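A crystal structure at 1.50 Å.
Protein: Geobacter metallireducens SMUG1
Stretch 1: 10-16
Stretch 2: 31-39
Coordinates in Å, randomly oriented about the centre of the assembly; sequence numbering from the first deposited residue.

Stretch 1 (10-16) ISDALAA
Stretch 2, residues 31-39: YNPLLYARE

The contact between these two stretches of Geobacter metallireducens SMUG1 is a small packing of a helix against a short helix and the start of the next, burying 279 Å² in all, in which a leucine-alanine apolar cluster is bordered by a two-pronged salt bridge. Residues 10-16 form one unbroken piece of a longer helix, with phi/psi near -63/-43 and bonds such as Ala15 N to Ser11 O at 2.9 Å. The partner enters extended at Tyr31 (-103/134), passes Asn32 (-125/90), makes a short helix over 33-36, breaks at Ala37 (-129/43) and resumes helix at Arg38.

Asn32 (chi1 t, -171°) caps the short helix: its OD1 accepts from Leu34 N at 3.0 Å, satisfying an amide that the first turn leaves without a helical partner. Ala37 N closes the other end onto Pro33 O at 2.9 Å.

Register is set by Ala15 and Leu34, whose CA atoms lie 6.6 Å apart; Ala15 has only CB beyond its backbone. Both CA-to-CB bonds point toward the opposing stretch. The order of contacts runs in opposite senses: Ala15 CB meets Asn32 ND2 at 4.2 Å, whereas Asp12 meets Arg38. Leu34 (m, t) places CD1 3.7 Å from Ser11 O, 4.3 Å from Ala15 CB and 4.3 Å from CD2 of Leu14 (t, p). Ala15 CB also meets Leu35 CD2 at 4.0 Å; Leu35, again m, t, starts sideways but its end comes nearer. The carbon-to-carbon contacts bury apolar surface, though Leu35 remains exposed.

Polar chemistry takes over at Asp12 (m, chi2 -21°). Arg38, extended through chi3 (t, t, t) and turned at chi4 (-75°), presents the edge of its guanidinium: NE donates to Asp12 OD1 at 3.0 Å and NH2 to Asp12 OD2 at 2.8 Å. Pairing two donors with two carboxylate oxygens adds directionality to charge attraction. A water donates to Leu34 O at 3.1 Å and weakly to Asp12 OD1 at 3.4 Å, linking the salt bridge to the short helix.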

# COMPACT_ATOMS: atom_id res chain seq x y z
N ILE A 10 -11.03 8.35 4.97
CA ILE A 10 -9.85 7.94 5.70
C ILE A 10 -8.58 8.39 4.98
O ILE A 10 -7.70 8.88 5.60
CB ILE A 10 -9.84 6.41 5.90
CG1 ILE A 10 -11.00 6.01 6.83
CG2 ILE A 10 -8.52 5.93 6.50
CD1 ILE A 10 -11.30 4.53 6.93
N SER A 11 -8.51 8.21 3.67
CA SER A 11 -7.32 8.61 2.94
C SER A 11 -7.16 10.15 2.96
O SER A 11 -6.07 10.65 3.04
CB SER A 11 -7.25 8.06 1.46
OG SER A 11 -6.65 6.74 1.34
N ASP A 12 -8.27 10.85 2.83
CA ASP A 12 -8.19 12.32 2.85
C ASP A 12 -7.71 12.82 4.22
O ASP A 12 -6.92 13.71 4.27
CB ASP A 12 -9.50 12.95 2.41
CG ASP A 12 -9.74 12.84 0.86
OD1 ASP A 12 -8.81 12.65 0.07
OD2 ASP A 12 -10.84 12.95 0.45
N ALA A 13 -8.16 12.18 5.28
CA ALA A 13 -7.77 12.55 6.69
C ALA A 13 -6.30 12.24 6.85
O ALA A 13 -5.53 13.01 7.41
CB ALA A 13 -8.56 11.82 7.67
N LEU A 14 -5.86 11.06 6.40
CA LEU A 14 -4.44 10.74 6.41
C LEU A 14 -3.59 11.79 5.67
O LEU A 14 -2.57 12.20 6.11
CB LEU A 14 -4.21 9.33 5.90
CG LEU A 14 -2.75 8.85 5.79
CD1 LEU A 14 -2.03 8.95 7.16
CD2 LEU A 14 -2.71 7.41 5.21
N ALA A 15 -3.98 12.15 4.45
CA ALA A 15 -3.20 13.17 3.68
C ALA A 15 -3.08 14.49 4.44
O ALA A 15 -2.00 15.05 4.49
CB ALA A 15 -3.86 13.40 2.29
N ALA A 16 -4.13 14.86 5.09
CA ALA A 16 -4.12 16.10 5.93
C ALA A 16 -3.15 15.97 7.10
O ALA A 16 -2.39 16.94 7.49
CB ALA A 16 -5.48 16.41 6.45
N TYR A 31 7.03 12.30 -1.83
CA TYR A 31 5.94 12.18 -2.77
C TYR A 31 4.66 11.66 -2.08
O TYR A 31 4.73 10.72 -1.40
CB TYR A 31 6.26 11.16 -3.87
CG TYR A 31 7.36 11.44 -4.89
CD1 TYR A 31 8.23 12.49 -4.77
CD2 TYR A 31 7.52 10.61 -5.94
CE1 TYR A 31 9.21 12.70 -5.71
CE2 TYR A 31 8.50 10.79 -6.88
CZ TYR A 31 9.33 11.85 -6.76
OH TYR A 31 10.30 12.03 -7.69
N ASN A 32 3.53 12.28 -2.34
CA ASN A 32 2.23 11.85 -1.77
C ASN A 32 1.19 11.59 -2.88
O ASN A 32 0.46 12.48 -3.34
CB ASN A 32 1.72 12.85 -0.80
CG ASN A 32 0.52 12.35 -0.07
OD1 ASN A 32 0.04 11.24 -0.36
ND2 ASN A 32 0.16 13.11 0.98
N PRO A 33 1.13 10.33 -3.38
CA PRO A 33 0.25 9.94 -4.46
C PRO A 33 -1.25 10.15 -4.05
O PRO A 33 -2.10 10.17 -4.95
CB PRO A 33 0.60 8.49 -4.79
CG PRO A 33 1.54 8.15 -3.76
CD PRO A 33 2.08 9.26 -3.01
N LEU A 34 -1.53 10.27 -2.75
CA LEU A 34 -2.90 10.56 -2.35
C LEU A 34 -3.31 11.88 -2.86
O LEU A 34 -4.53 12.13 -3.04
CB LEU A 34 -3.08 10.54 -0.82
CG LEU A 34 -2.68 9.31 -0.10
CD1 LEU A 34 -3.02 9.31 1.38
CD2 LEU A 34 -3.28 8.04 -0.75
N LEU A 35 -2.36 12.76 -3.15
CA LEU A 35 -2.64 14.08 -3.69
C LEU A 35 -2.50 14.16 -5.19
O LEU A 35 -3.36 14.71 -5.86
CB LEU A 35 -1.75 15.10 -3.00
CG LEU A 35 -1.76 15.16 -1.50
CD1 LEU A 35 -0.79 16.21 -0.92
CD2 LEU A 35 -3.13 15.50 -1.03
N TYR A 36 -1.43 13.63 -5.75
CA TYR A 36 -1.21 13.75 -7.17
C TYR A 36 -1.80 12.67 -8.06
O TYR A 36 -1.88 12.81 -9.22
CB TYR A 36 0.29 13.96 -7.46
CG TYR A 36 1.21 12.81 -7.19
CD1 TYR A 36 1.25 11.74 -8.04
CD2 TYR A 36 2.06 12.82 -6.14
CE1 TYR A 36 2.10 10.71 -7.82
CE2 TYR A 36 2.93 11.80 -5.92
CZ TYR A 36 2.93 10.73 -6.75
OH TYR A 36 3.80 9.73 -6.55
N ALA A 37 -2.24 11.59 -7.44
CA ALA A 37 -2.90 10.50 -8.15
C ALA A 37 -4.22 10.17 -7.46
O ALA A 37 -4.58 9.06 -7.30
CB ALA A 37 -2.02 9.26 -8.21
N ARG A 38 -4.92 11.23 -7.10
CA ARG A 38 -6.13 11.10 -6.32
C ARG A 38 -7.27 10.41 -7.07
O ARG A 38 -7.91 9.60 -6.52
CB ARG A 38 -6.55 12.46 -5.75
CG ARG A 38 -7.77 12.32 -4.83
CD ARG A 38 -8.06 13.44 -3.84
NE ARG A 38 -9.12 13.07 -2.89
CZ ARG A 38 -10.41 13.04 -3.20
NH1 ARG A 38 -10.78 13.35 -4.42
NH2 ARG A 38 -11.33 12.68 -2.32
N GLU A 39 -7.45 10.73 -8.33
CA GLU A 39 -8.55 10.17 -9.10
C GLU A 39 -8.39 8.67 -9.22
O GLU A 39 -9.31 7.92 -8.89
CB GLU A 39 -8.85 10.89 -10.44
CG GLU A 39 -9.37 12.26 -10.12
CD GLU A 39 -9.78 13.06 -11.33
OE1 GLU A 39 -9.38 12.67 -12.41
OE2 GLU A 39 -10.58 13.99 -11.04
O HOH W 1 -6.75 10.50 -1.61